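Prenylcyclase (Actinoplanes teichomyceticus, PDB 6IJ1) probably catalyses the cyclisation or transfer of a prenyl (isoprenoid) chain, with a substrate that remains undefined. Local coordinates at residues A[29-34]-A[325-330]; A[40-45]-A[80-85]; A[63-68]-A[102-107]; A[156-161]-A[189-194]; A[197-202]-A[250-255]. All blocks are in the same frame, centred on the assembly; numbering follows the deposited sequence.

In the fold
Thirteen helices dominate this single chain, an architecture consistent with the alpha/alpha barrel of class II terpene cyclases. Interaction 1 brings the loop after helix 10-23 to the start of helix 327-341, drawing together regions near the two chain ends and enclosing the other four along the sequence. Interaction 2 sets the loop between helices 58-71 and 91-104 on helix 42-52; interaction 3 joins those two helices themselves. Interaction 1 touches both, through D33 to S40 and W31 to T45 and A67. Interactions 4 and 5 follow in series, centres about 12 Å apart, and meet where W190 bonds S201 and T202. Interactions 3 and 4 lie on opposite sides of the chain's centre, about 26 Å between centres.

Interaction 1 of 5, residues A[29-34]-A[325-330]; sequences GRWVDY and FGLHTT
The carboxylate of D33 collects backbone N-H groups from F325, L327 and H328, at the place where helix 327-341 begins. Its OD1 accepts from F325 N at 2.8 Å in a nearly straight bond (166°), met on the syn side of the carboxylate. The same oxygen also takes Y34 N, which comes from above the carboxylate plane. OD2 accepts from H328 N at 3.1 Å, nearly in line with its C-O bond, and more weakly from L327 N. The D33 CG lies anti to the backbone N (chi1 -151°), and the carboxylate at its end comes close to the helix start, where G326 holds the N-cap position. W31 ends a sequence resembling the QW motif of triterpene cyclases, with its NE1 bonded to L21 O. L327 CD1 packs 3.7 Å from W31 CB, the leucine and tryptophan side chains crossing at about a right angle; the same methyl lies 3.3 Å from the backbone V32 O. Among the rings, Y34 OH sits over one face of H328, offset toward the rim, 4.0 Å from H328 CG. That hydroxyl bonds A289 O, while the H328 ring stacks on Y47.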
# COMPACT_ATOMS: atom_id res chain seq x y z
N GLY A 29 -9.13 -15.25 12.23
CA GLY A 29 -7.77 -15.02 11.75
C GLY A 29 -7.60 -13.80 10.87
O GLY A 29 -6.45 -13.46 10.55
N ARG A 30 -8.69 -13.16 10.45
CA ARG A 30 -8.56 -12.04 9.52
C ARG A 30 -8.17 -10.77 10.29
O ARG A 30 -8.16 -10.71 11.52
CB ARG A 30 -9.84 -11.83 8.71
CG ARG A 30 -10.96 -11.26 9.46
CD ARG A 30 -12.31 -11.29 8.69
NE ARG A 30 -13.24 -10.30 9.26
CZ ARG A 30 -14.04 -10.53 10.31
NH1 ARG A 30 -14.02 -11.73 10.90
NH2 ARG A 30 -14.84 -9.56 10.77
N TRP A 31 -7.76 -9.74 9.54
CA TRP A 31 -7.54 -8.42 10.14
C TRP A 31 -8.46 -7.44 9.43
O TRP A 31 -8.69 -7.52 8.22
CB TRP A 31 -6.10 -7.96 9.98
CG TRP A 31 -5.14 -8.75 10.77
CD1 TRP A 31 -4.82 -8.56 12.08
CD2 TRP A 31 -4.34 -9.87 10.32
NE1 TRP A 31 -3.86 -9.47 12.49
CE2 TRP A 31 -3.55 -10.29 11.43
CE3 TRP A 31 -4.18 -10.54 9.09
CZ2 TRP A 31 -2.65 -11.40 11.36
CZ3 TRP A 31 -3.28 -11.62 9.02
CH2 TRP A 31 -2.52 -12.03 10.14
N VAL A 32 -8.94 -6.44 10.19
CA VAL A 32 -9.75 -5.37 9.60
C VAL A 32 -9.21 -4.01 10.06
O VAL A 32 -8.62 -3.88 11.14
CB VAL A 32 -11.26 -5.46 9.93
CG1 VAL A 32 -11.80 -6.89 9.55
CG2 VAL A 32 -11.52 -5.18 11.43
N ASP A 33 -9.36 -3.02 9.21
CA ASP A 33 -8.94 -1.67 9.59
C ASP A 33 -9.69 -0.67 8.73
O ASP A 33 -10.35 -1.02 7.75
CB ASP A 33 -7.42 -1.49 9.45
CG ASP A 33 -6.83 -0.47 10.43
OD1 ASP A 33 -7.60 0.30 11.03
OD2 ASP A 33 -5.56 -0.44 10.52
N TYR A 34 -9.55 0.61 9.09
CA TYR A 34 -10.28 1.72 8.48
C TYR A 34 -11.75 1.69 8.89
O TYR A 34 -12.22 0.73 9.51
CB TYR A 34 -10.07 1.84 6.95
CG TYR A 34 -8.67 2.27 6.59
CD1 TYR A 34 -7.66 1.33 6.44
CD2 TYR A 34 -8.38 3.61 6.45
CE1 TYR A 34 -6.34 1.74 6.13
CE2 TYR A 34 -7.05 4.04 6.15
CZ TYR A 34 -6.08 3.09 5.99
OH TYR A 34 -4.77 3.48 5.71
N PHE A 325 -7.48 1.56 13.51
CA PHE A 325 -6.97 0.65 14.53
C PHE A 325 -5.46 0.50 14.49
O PHE A 325 -4.90 -0.27 15.28
CB PHE A 325 -7.69 -0.70 14.37
CG PHE A 325 -9.16 -0.55 14.53
CD1 PHE A 325 -9.65 -0.17 15.74
CD2 PHE A 325 -9.99 -0.71 13.45
CE1 PHE A 325 -11.07 -0.01 15.87
CE2 PHE A 325 -11.38 -0.54 13.56
CZ PHE A 325 -11.90 -0.19 14.77
N GLY A 326 -4.77 1.24 13.58
CA GLY A 326 -3.32 1.24 13.54
C GLY A 326 -2.69 0.01 12.93
O GLY A 326 -1.45 -0.12 12.96
N LEU A 327 -3.49 -0.85 12.29
CA LEU A 327 -2.88 -2.08 11.75
C LEU A 327 -2.08 -1.76 10.48
O LEU A 327 -0.98 -2.29 10.28
CB LEU A 327 -3.92 -3.17 11.43
CG LEU A 327 -4.98 -3.54 12.46
CD1 LEU A 327 -5.59 -4.91 12.01
CD2 LEU A 327 -4.45 -3.65 13.84
N HIS A 328 -2.63 -0.90 9.61
CA HIS A 328 -1.90 -0.62 8.38
C HIS A 328 -0.60 0.07 8.67
O HIS A 328 0.45 -0.30 8.15
CB HIS A 328 -2.81 0.23 7.47
CG HIS A 328 -2.35 0.32 6.05
ND1 HIS A 328 -1.18 0.94 5.69
CD2 HIS A 328 -2.90 -0.17 4.91
CE1 HIS A 328 -1.02 0.85 4.39
NE2 HIS A 328 -2.05 0.17 3.87
N THR A 329 -0.63 1.06 9.57
CA THR A 329 0.62 1.76 9.93
C THR A 329 1.62 0.80 10.53
O THR A 329 2.79 0.79 10.17
CB THR A 329 0.33 2.89 10.94
OG1 THR A 329 -0.54 3.87 10.38
CG2 THR A 329 1.65 3.60 11.39
N THR A 330 1.18 -0.04 11.46
CA THR A 330 2.13 -0.92 12.13
C THR A 330 2.73 -1.91 11.15
O THR A 330 3.94 -2.15 11.20
CB THR A 330 1.39 -1.63 13.28
OG1 THR A 330 0.95 -0.64 14.20
CG2 THR A 330 2.34 -2.62 13.99

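Interaction 2 of 5, residues A[40-45]-A[80-85]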
# COMPACT_ATOMS: atom_id res chain seq x y z
N SER A 40 -12.29 -2.43 6.37
CA SER A 40 -11.89 -3.26 5.21
C SER A 40 -11.50 -4.63 5.74
O SER A 40 -10.91 -4.69 6.80
CB SER A 40 -10.73 -2.64 4.50
OG SER A 40 -10.07 -3.61 3.70
N ASP A 41 -11.85 -5.69 5.01
CA ASP A 41 -11.41 -7.05 5.44
C ASP A 41 -10.35 -7.60 4.48
O ASP A 41 -9.23 -7.78 4.90
CB ASP A 41 -12.57 -8.02 5.67
CG ASP A 41 -13.67 -7.99 4.62
OD1 ASP A 41 -13.41 -7.58 3.49
OD2 ASP A 41 -14.77 -8.40 4.96
N ASP A 42 -10.71 -7.83 3.22
CA ASP A 42 -9.78 -8.49 2.25
C ASP A 42 -8.50 -7.68 2.04
O ASP A 42 -7.42 -8.25 2.13
CB ASP A 42 -10.51 -8.86 0.96
CG ASP A 42 -11.60 -9.88 1.19
OD1 ASP A 42 -11.64 -10.46 2.27
OD2 ASP A 42 -12.39 -10.09 0.28
N TRP A 43 -8.62 -6.40 1.71
CA TRP A 43 -7.44 -5.57 1.49
C TRP A 43 -6.53 -5.60 2.71
O TRP A 43 -5.34 -5.93 2.62
CB TRP A 43 -7.88 -4.15 1.14
CG TRP A 43 -6.77 -3.14 1.29
CD1 TRP A 43 -5.44 -3.26 0.88
CD2 TRP A 43 -6.88 -1.83 1.86
NE1 TRP A 43 -4.76 -2.09 1.17
CE2 TRP A 43 -5.63 -1.21 1.77
CE3 TRP A 43 -7.95 -1.13 2.45
CZ2 TRP A 43 -5.38 0.09 2.26
CZ3 TRP A 43 -7.72 0.18 2.91
CH2 TRP A 43 -6.44 0.77 2.84
N ILE A 44 -7.07 -5.28 3.90
CA ILE A 44 -6.22 -5.18 5.08
C ILE A 44 -5.67 -6.54 5.49
O ILE A 44 -4.52 -6.63 5.93
CB ILE A 44 -7.02 -4.52 6.23
CG1 ILE A 44 -7.28 -3.05 5.86
CG2 ILE A 44 -6.32 -4.60 7.58
CD1 ILE A 44 -5.97 -2.18 5.74
N THR A 45 -6.48 -7.61 5.39
CA THR A 45 -5.97 -8.93 5.70
C THR A 45 -4.78 -9.28 4.81
O THR A 45 -3.78 -9.78 5.30
CB THR A 45 -7.11 -9.94 5.53
OG1 THR A 45 -8.11 -9.71 6.54
CG2 THR A 45 -6.61 -11.38 5.68
N GLY A 80 -11.50 -10.83 -8.79
CA GLY A 80 -10.98 -9.78 -7.92
C GLY A 80 -11.35 -9.92 -6.45
O GLY A 80 -12.17 -10.74 -6.01
N TRP A 81 -10.71 -9.05 -5.65
CA TRP A 81 -11.03 -8.85 -4.24
C TRP A 81 -11.30 -7.37 -4.01
O TRP A 81 -11.13 -6.57 -4.92
CB TRP A 81 -9.89 -9.29 -3.37
CG TRP A 81 -9.72 -10.80 -3.27
CD1 TRP A 81 -10.11 -11.60 -2.22
CD2 TRP A 81 -9.00 -11.64 -4.20
NE1 TRP A 81 -9.71 -12.93 -2.49
CE2 TRP A 81 -9.04 -12.95 -3.67
CE3 TRP A 81 -8.34 -11.41 -5.41
CZ2 TRP A 81 -8.40 -14.04 -4.31
CZ3 TRP A 81 -7.71 -12.51 -6.07
CH2 TRP A 81 -7.76 -13.78 -5.50
N ASN A 82 -11.75 -7.02 -2.78
CA ASN A 82 -12.28 -5.67 -2.53
C ASN A 82 -11.84 -5.12 -1.18
O ASN A 82 -11.19 -5.78 -0.39
CB ASN A 82 -13.82 -5.66 -2.67
CG ASN A 82 -14.48 -6.69 -1.81
OD1 ASN A 82 -14.07 -7.00 -0.69
ND2 ASN A 82 -15.54 -7.25 -2.36
N TYR A 83 -12.20 -3.85 -0.94
CA TYR A 83 -12.02 -3.28 0.40
C TYR A 83 -12.81 -4.10 1.39
O TYR A 83 -12.31 -4.49 2.44
CB TYR A 83 -12.53 -1.79 0.36
CG TYR A 83 -12.68 -1.05 1.72
CD1 TYR A 83 -13.80 -1.27 2.56
CD2 TYR A 83 -11.73 -0.17 2.16
CE1 TYR A 83 -13.93 -0.61 3.78
CE2 TYR A 83 -11.86 0.51 3.38
CZ TYR A 83 -12.96 0.28 4.18
OH TYR A 83 -13.06 0.94 5.38
N SER A 84 -14.11 -4.29 1.08
CA SER A 84 -15.01 -5.17 1.81
C SER A 84 -16.20 -5.34 0.87
O SER A 84 -16.24 -4.73 -0.19
CB SER A 84 -15.46 -4.56 3.15
OG SER A 84 -16.42 -3.54 2.86
N GLU A 85 -17.20 -6.10 1.32
CA GLU A 85 -18.38 -6.32 0.47
C GLU A 85 -19.14 -5.04 0.12
O GLU A 85 -19.96 -5.03 -0.81
CB GLU A 85 -19.26 -7.34 1.20
CG GLU A 85 -19.78 -6.79 2.52
CD GLU A 85 -20.70 -7.75 3.26
OE1 GLU A 85 -20.78 -8.94 2.87
OE2 GLU A 85 -21.35 -7.31 4.23
O HOH W 1 -14.80 -8.79 1.18
O HOH W 2 -16.90 -8.11 3.60
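The ring of Y83 carries S40 CB over the centre of one face, a CH-pi contact 3.5 Å from CB to the Y83 ring centroid and 9° off the normal; S84 OG lies in plane at the ring edge. W81 ends a QW-like sequence of the terpene cyclase type, its NE1 bonded to L71 O, and its loop meets the start of helix 42-52 here. The W81 ring meets D42 at its rim, D42 OD2 lying in the ring plane 3.7 Å from W81 CD1. W43 reaches Y83 obliquely, W43 CE3 to Y83 CD2 at 3.9 Å, while I44 CD1 rests over the centre of one W43 face. Y83 O is gripped twice. S40 OG, anti to its backbone N (chi1 160°), donates to Y83 O at 2.7 Å in the carbonyl plane, on a lone pair, and D41 N reaches the same oxygen at 2.9 Å, nearly along the C=O axis. A weak bond from W43 N to N82 O adds to these. N82 N, by contrast, is buried here with no partner in the model, while N82 ND2 bonds E89. Water 1 lies close to both acidic and amide side chains, 2.7 Å from N82 OD1 and 3.0 Å from D41 OD1.

Interaction 3 of 5, residues A[63-68]-A[102-107]; sequences AGRAAM and ELLGRS
L104 CG lies anti to the carbonyl carbon (chi1 -72°) and M68 CG anti to the backbone N (chi1 180°); the two side chains slide past each other in opposite directions. Their contact joins helix 58-71 to the C-terminal end of helix 91-104, which closes with a Schellman motif at G105, in a helical fold consistent with the alpha/alpha barrel of terpene cyclases. The two methyls of L104 serve different partners. CD1 packs 3.6 Å from M68 CB, whereas CD2 sits over the centre of one face of the R65 guanidinium, 3.6 Å from R65 CZ. R65 reaches there with its chain extended from CG to NE, and its NH1 bonds G61 O. An alanine in place of L104 lacks both methyls, which would probably open a gap beside M68 and leave the R65 guanidinium, still bonded to G61 O, less firmly held on that face. Beyond the leucine, R106 NH1 approaches M68 CG at 3.5 Å; the charge of R106 is met by salt bridges to E109 and D69. Water 3 lies in plane at the edge of the R106 guanidinium, 2.9 Å from R106 NH1, and makes a weak bond to R65 O.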
# COMPACT_ATOMS: atom_id res chain seq x y z
N ALA A 63 0.25 -17.11 10.89
CA ALA A 63 -0.92 -16.27 10.77
C ALA A 63 -1.07 -15.74 9.36
O ALA A 63 -2.18 -15.66 8.84
CB ALA A 63 -0.83 -15.13 11.78
N GLY A 64 0.06 -15.45 8.71
CA GLY A 64 -0.01 -14.98 7.32
C GLY A 64 -0.49 -16.07 6.37
O GLY A 64 -1.30 -15.83 5.46
N ARG A 65 -0.04 -17.32 6.61
CA ARG A 65 -0.52 -18.44 5.77
C ARG A 65 -1.99 -18.75 6.02
O ARG A 65 -2.76 -19.03 5.08
CB ARG A 65 0.35 -19.68 6.02
CG ARG A 65 1.72 -19.54 5.45
CD ARG A 65 2.70 -20.61 5.97
NE ARG A 65 3.96 -20.49 5.23
CZ ARG A 65 4.86 -19.50 5.35
NH1 ARG A 65 4.67 -18.49 6.21
NH2 ARG A 65 5.96 -19.50 4.60
N ALA A 66 -2.44 -18.64 7.29
CA ALA A 66 -3.86 -18.80 7.59
C ALA A 66 -4.70 -17.76 6.85
O ALA A 66 -5.78 -18.05 6.33
CB ALA A 66 -4.05 -18.72 9.11
N ALA A 67 -4.20 -16.52 6.77
CA ALA A 67 -4.91 -15.47 6.05
C ALA A 67 -4.99 -15.75 4.55
O ALA A 67 -6.02 -15.48 3.92
CB ALA A 67 -4.19 -14.13 6.28
N MET A 68 -3.90 -16.26 3.95
CA MET A 68 -3.98 -16.64 2.55
C MET A 68 -5.08 -17.68 2.33
O MET A 68 -5.88 -17.54 1.40
CB MET A 68 -2.63 -17.19 2.09
CG MET A 68 -2.64 -17.62 0.63
SD MET A 68 -2.28 -16.34 -0.60
CE MET A 68 -3.87 -15.75 -1.03
N GLU A 102 2.38 -14.65 -4.14
CA GLU A 102 3.78 -14.73 -4.63
C GLU A 102 4.72 -14.89 -3.46
O GLU A 102 5.68 -15.66 -3.53
CB GLU A 102 4.12 -13.48 -5.47
CG GLU A 102 3.37 -13.49 -6.78
CD GLU A 102 3.95 -12.57 -7.88
OE1 GLU A 102 4.87 -11.77 -7.56
OE2 GLU A 102 3.49 -12.65 -9.05
N LEU A 103 4.49 -14.15 -2.37
CA LEU A 103 5.40 -14.27 -1.22
C LEU A 103 5.40 -15.69 -0.66
O LEU A 103 6.42 -16.15 -0.15
CB LEU A 103 5.02 -13.27 -0.12
CG LEU A 103 5.26 -11.81 -0.48
CD1 LEU A 103 4.58 -10.94 0.56
CD2 LEU A 103 6.74 -11.52 -0.38
N LEU A 104 4.27 -16.40 -0.78
CA LEU A 104 4.09 -17.74 -0.24
C LEU A 104 4.38 -18.84 -1.27
O LEU A 104 4.27 -20.01 -0.93
CB LEU A 104 2.66 -17.90 0.28
CG LEU A 104 2.45 -17.09 1.57
CD1 LEU A 104 1.00 -17.19 2.05
CD2 LEU A 104 3.39 -17.57 2.72
N GLY A 105 4.72 -18.50 -2.49
CA GLY A 105 4.98 -19.50 -3.53
C GLY A 105 3.75 -20.15 -4.08
O GLY A 105 3.84 -21.25 -4.65
N ARG A 106 2.58 -19.53 -3.89
CA ARG A 106 1.31 -20.15 -4.25
C ARG A 106 0.67 -19.52 -5.47
O ARG A 106 -0.46 -19.87 -5.85
CB ARG A 106 0.34 -20.04 -3.07
CG ARG A 106 0.75 -20.89 -1.90
CD ARG A 106 -0.37 -20.90 -0.86
NE ARG A 106 -1.63 -21.40 -1.40
CZ ARG A 106 -2.76 -21.51 -0.70
NH1 ARG A 106 -2.77 -21.14 0.58
NH2 ARG A 106 -3.87 -21.95 -1.28
N SER A 107 1.37 -18.59 -6.15
CA SER A 107 0.76 -17.85 -7.24
C SER A 107 0.64 -18.62 -8.55
O SER A 107 0.03 -18.08 -9.47
CB SER A 107 1.51 -16.53 -7.49
OG SER A 107 2.79 -16.83 -8.04
O HOH W 3 -0.89 -20.55 2.64

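Interaction 4 of 5, residues A[156-161]-A[189-194]; sequences GHVCVT and EWPAYW
A cysteine sulfur accepts two consecutive backbone N-H groups: C159 SG takes Y193 N at 3.3 Å and W194 N at 3.6 Å, the second bond almost straight (172°). C159 places SG between its backbone N and carbonyl carbon (chi1 47°), facing loop 189-194, and the sulfur also touches W194 CD1. Next to it H157, Y193 and W194 form an aromatic cluster. H157 and Y193 stack face to face, their ring centroids 3.9 Å apart, with H157 NE2 over the centre of the Y193 ring. W194 turns its edge toward the face of H157 in a T-shaped pair, planes at 73°, and its NE1 shares T131 OG1 as partner with H157 ND1. Y193 CD2 lies over the centre of one W194 face, and Y193 OH bonds E298 O. An alanine in place of Y193 would probably leave H157 without its stacking partner, open a gap beside the W194 face and leave E298 O without this hydroxyl. Further along, V158 CG1 packs 3.7 Å from W190 CD1 and also lies 3.3 Å from the P191 carbonyl O. W190 belongs to a QW-like sequence of terpene cyclase type, its NE1 bonded to L180 O. The start of helix 158-164 is thereby fastened to the loop, and the two N-H groups would probably polarise the sulfur while giving both loop amides an acceptor.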
# COMPACT_ATOMS: atom_id res chain seq x y z
N GLY A 156 -5.83 6.04 -14.69
CA GLY A 156 -4.59 5.42 -14.23
C GLY A 156 -4.15 6.03 -12.91
O GLY A 156 -4.10 7.25 -12.77
N HIS A 157 -3.73 5.17 -11.99
CA HIS A 157 -3.36 5.63 -10.64
C HIS A 157 -1.93 5.17 -10.38
O HIS A 157 -1.64 3.96 -10.37
CB HIS A 157 -4.29 5.02 -9.64
CG HIS A 157 -5.70 5.53 -9.82
ND1 HIS A 157 -6.80 4.78 -9.55
CD2 HIS A 157 -6.14 6.76 -10.18
CE1 HIS A 157 -7.90 5.49 -9.81
NE2 HIS A 157 -7.53 6.69 -10.21
N VAL A 158 -1.04 6.14 -10.10
CA VAL A 158 0.37 5.79 -10.00
C VAL A 158 0.65 4.94 -8.75
O VAL A 158 1.53 4.07 -8.78
CB VAL A 158 1.23 7.07 -10.03
CG1 VAL A 158 2.70 6.74 -9.80
CG2 VAL A 158 1.10 7.77 -11.37
N CYS A 159 -0.07 5.17 -7.64
CA CYS A 159 0.16 4.34 -6.44
C CYS A 159 -0.24 2.88 -6.63
O CYS A 159 0.46 1.98 -6.18
CB CYS A 159 -0.63 4.96 -5.24
SG CYS A 159 -2.38 5.41 -5.67
N VAL A 160 -1.36 2.65 -7.32
CA VAL A 160 -1.78 1.27 -7.61
C VAL A 160 -0.83 0.66 -8.61
O VAL A 160 -0.42 -0.50 -8.47
CB VAL A 160 -3.22 1.31 -8.14
CG1 VAL A 160 -3.65 -0.09 -8.58
CG2 VAL A 160 -4.17 1.90 -7.03
N THR A 161 -0.43 1.45 -9.62
CA THR A 161 0.54 0.93 -10.60
C THR A 161 1.83 0.57 -9.91
O THR A 161 2.43 -0.49 -10.19
CB THR A 161 0.80 1.99 -11.65
OG1 THR A 161 -0.43 2.42 -12.22
CG2 THR A 161 1.72 1.47 -12.77
N GLU A 189 10.55 11.43 -6.95
CA GLU A 189 9.42 10.73 -6.35
C GLU A 189 8.34 10.41 -7.35
O GLU A 189 8.24 10.96 -8.45
CB GLU A 189 8.82 11.59 -5.23
CG GLU A 189 7.84 12.65 -5.64
CD GLU A 189 8.48 13.96 -6.08
OE1 GLU A 189 9.64 13.98 -6.60
OE2 GLU A 189 7.78 14.99 -5.90
N TRP A 190 7.45 9.51 -6.92
CA TRP A 190 6.23 9.27 -7.67
C TRP A 190 5.05 9.84 -6.92
O TRP A 190 4.99 9.70 -5.70
CB TRP A 190 5.96 7.79 -7.87
CG TRP A 190 6.80 7.11 -8.95
CD1 TRP A 190 6.39 6.90 -10.24
CD2 TRP A 190 8.12 6.53 -8.84
NE1 TRP A 190 7.36 6.22 -10.95
CE2 TRP A 190 8.44 5.99 -10.13
CE3 TRP A 190 9.08 6.48 -7.83
CZ2 TRP A 190 9.64 5.36 -10.42
CZ3 TRP A 190 10.29 5.79 -8.09
CH2 TRP A 190 10.55 5.25 -9.39
N PRO A 191 4.08 10.38 -7.61
CA PRO A 191 2.86 10.85 -6.96
C PRO A 191 1.92 9.69 -6.66
O PRO A 191 2.06 8.61 -7.21
CB PRO A 191 2.28 11.77 -8.04
CG PRO A 191 2.61 11.05 -9.29
CD PRO A 191 4.04 10.59 -9.08
N ALA A 192 0.95 9.94 -5.78
CA ALA A 192 -0.04 8.95 -5.38
C ALA A 192 -1.42 9.53 -5.68
O ALA A 192 -1.61 10.75 -5.59
CB ALA A 192 0.03 8.61 -3.89
N TYR A 193 -2.38 8.67 -6.00
CA TYR A 193 -3.76 9.11 -6.12
C TYR A 193 -4.47 9.03 -4.79
O TYR A 193 -5.02 10.05 -4.32
CB TYR A 193 -4.47 8.25 -7.16
CG TYR A 193 -5.89 8.72 -7.52
CD1 TYR A 193 -6.10 9.82 -8.39
CD2 TYR A 193 -7.01 8.03 -7.01
CE1 TYR A 193 -7.42 10.18 -8.74
CE2 TYR A 193 -8.32 8.40 -7.39
CZ TYR A 193 -8.48 9.48 -8.25
OH TYR A 193 -9.79 9.80 -8.57
N TRP A 194 -4.43 7.88 -4.12
CA TRP A 194 -5.20 7.64 -2.92
C TRP A 194 -4.50 8.06 -1.63
O TRP A 194 -5.09 7.83 -0.57
CB TRP A 194 -5.60 6.15 -2.79
CG TRP A 194 -6.43 5.64 -3.97
CD1 TRP A 194 -6.01 4.81 -4.94
CD2 TRP A 194 -7.82 5.89 -4.20
NE1 TRP A 194 -7.07 4.52 -5.81
CE2 TRP A 194 -8.18 5.19 -5.36
CE3 TRP A 194 -8.79 6.63 -3.52
CZ2 TRP A 194 -9.46 5.20 -5.89
CZ3 TRP A 194 -10.08 6.65 -4.04
CH2 TRP A 194 -10.40 5.95 -5.21

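Interaction 5 of 5, residues A[197-202]-A[250-255]; sequences DPELST and ALALRA
E199 is the first residue of segment 197-202 to meet helix 246-256: its CB lies 3.7 Å from L251 CB, and its backbone O is 3.5 Å from the same carbon. Its CG approaches A252 CB at 4.2 Å; the bend at chi2 (79°) then carries CD away, and the carboxylate forms a salt bridge with R229. L200 follows, lying side by side with L251 and pointing the same way, L200 CB 3.8 Å from L251 CD1. Two residues on, T202 sets CG2 4.1 Å from A255 CB, while its OG1 donates to P198 O from above the carbonyl plane and bonds W190 N. The short helical segments run at 34° with axes 8.4 Å apart, roughly parallel neighbours, consistent with the inner helices of an alpha/alpha barrel; helix 216-229 touches both T202 and A255. No hydrogen bond crosses between the two segments, so the join rests mainly on aliphatic carbons, with E199 O against L251 CB; the polar ends of E199 and T202 find their partners away from helix 246-256.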
# COMPACT_ATOMS: atom_id res chain seq x y z
N ASP A 197 0.73 10.98 1.29
CA ASP A 197 2.18 10.94 1.37
C ASP A 197 2.75 10.33 0.08
O ASP A 197 2.54 9.14 -0.14
CB ASP A 197 2.63 10.10 2.57
CG ASP A 197 2.09 10.65 3.88
OD1 ASP A 197 2.29 11.87 4.17
OD2 ASP A 197 1.48 9.88 4.65
N PRO A 198 3.50 11.08 -0.73
CA PRO A 198 4.13 10.48 -1.91
C PRO A 198 5.19 9.47 -1.54
O PRO A 198 5.61 8.70 -2.43
CB PRO A 198 4.73 11.69 -2.63
CG PRO A 198 5.00 12.69 -1.53
CD PRO A 198 3.77 12.51 -0.61
N GLU A 199 5.62 9.43 -0.27
CA GLU A 199 6.47 8.32 0.14
C GLU A 199 5.83 6.96 -0.13
O GLU A 199 6.56 5.98 -0.30
CB GLU A 199 6.79 8.44 1.64
CG GLU A 199 7.69 9.68 2.03
CD GLU A 199 6.93 10.99 2.12
OE1 GLU A 199 5.72 11.08 1.84
OE2 GLU A 199 7.63 12.00 2.42
N LEU A 200 4.50 6.85 -0.09
CA LEU A 200 3.88 5.55 -0.31
C LEU A 200 4.07 5.09 -1.74
O LEU A 200 4.59 3.98 -1.94
CB LEU A 200 2.40 5.65 0.09
CG LEU A 200 1.49 4.44 -0.11
CD1 LEU A 200 1.11 4.11 -1.65
CD2 LEU A 200 2.03 3.22 0.60
N SER A 201 3.70 5.92 -2.73
CA SER A 201 3.88 5.50 -4.12
C SER A 201 5.35 5.29 -4.43
O SER A 201 5.72 4.36 -5.13
CB SER A 201 3.26 6.55 -5.05
OG SER A 201 3.54 7.89 -4.51
N THR A 202 6.21 6.13 -3.84
CA THR A 202 7.65 6.03 -4.14
C THR A 202 8.24 4.74 -3.61
O THR A 202 9.03 4.05 -4.32
CB THR A 202 8.38 7.28 -3.59
OG1 THR A 202 7.78 8.42 -4.20
CG2 THR A 202 9.89 7.24 -3.91
N ALA A 250 8.62 5.31 7.68
CA ALA A 250 8.88 3.94 7.28
C ALA A 250 8.99 3.81 5.76
O ALA A 250 9.91 3.13 5.25
CB ALA A 250 7.74 3.04 7.78
N LEU A 251 8.11 4.50 5.04
CA LEU A 251 8.15 4.43 3.59
C LEU A 251 9.37 5.13 3.04
O LEU A 251 9.98 4.62 2.08
CB LEU A 251 6.85 5.02 3.02
CG LEU A 251 5.65 4.17 3.37
CD1 LEU A 251 4.37 5.02 3.27
CD2 LEU A 251 5.56 2.91 2.47
N ALA A 252 9.77 6.27 3.62
CA ALA A 252 11.00 6.91 3.13
C ALA A 252 12.20 6.02 3.37
O ALA A 252 13.06 5.91 2.48
CB ALA A 252 11.19 8.28 3.83
N LEU A 253 12.30 5.39 4.56
CA LEU A 253 13.38 4.43 4.83
C LEU A 253 13.45 3.39 3.71
O LEU A 253 14.54 3.10 3.16
CB LEU A 253 13.13 3.80 6.21
CG LEU A 253 14.19 2.89 6.80
CD1 LEU A 253 13.87 2.67 8.29
CD2 LEU A 253 14.24 1.50 6.08
N ARG A 254 12.30 2.82 3.37
CA ARG A 254 12.26 1.74 2.38
C ARG A 254 12.67 2.23 1.00
O ARG A 254 13.38 1.47 0.30
CB ARG A 254 10.84 1.19 2.35
CG ARG A 254 10.57 0.30 3.53
CD ARG A 254 9.08 0.02 3.77
NE ARG A 254 8.53 -0.70 2.61
CZ ARG A 254 7.25 -1.02 2.51
NH1 ARG A 254 6.40 -0.68 3.50
NH2 ARG A 254 6.84 -1.65 1.42
N ALA A 255 12.36 3.48 0.65
CA ALA A 255 12.79 4.02 -0.64
C ALA A 255 14.31 4.25 -0.65
O ALA A 255 15.00 3.97 -1.67
CB ALA A 255 12.01 5.30 -0.96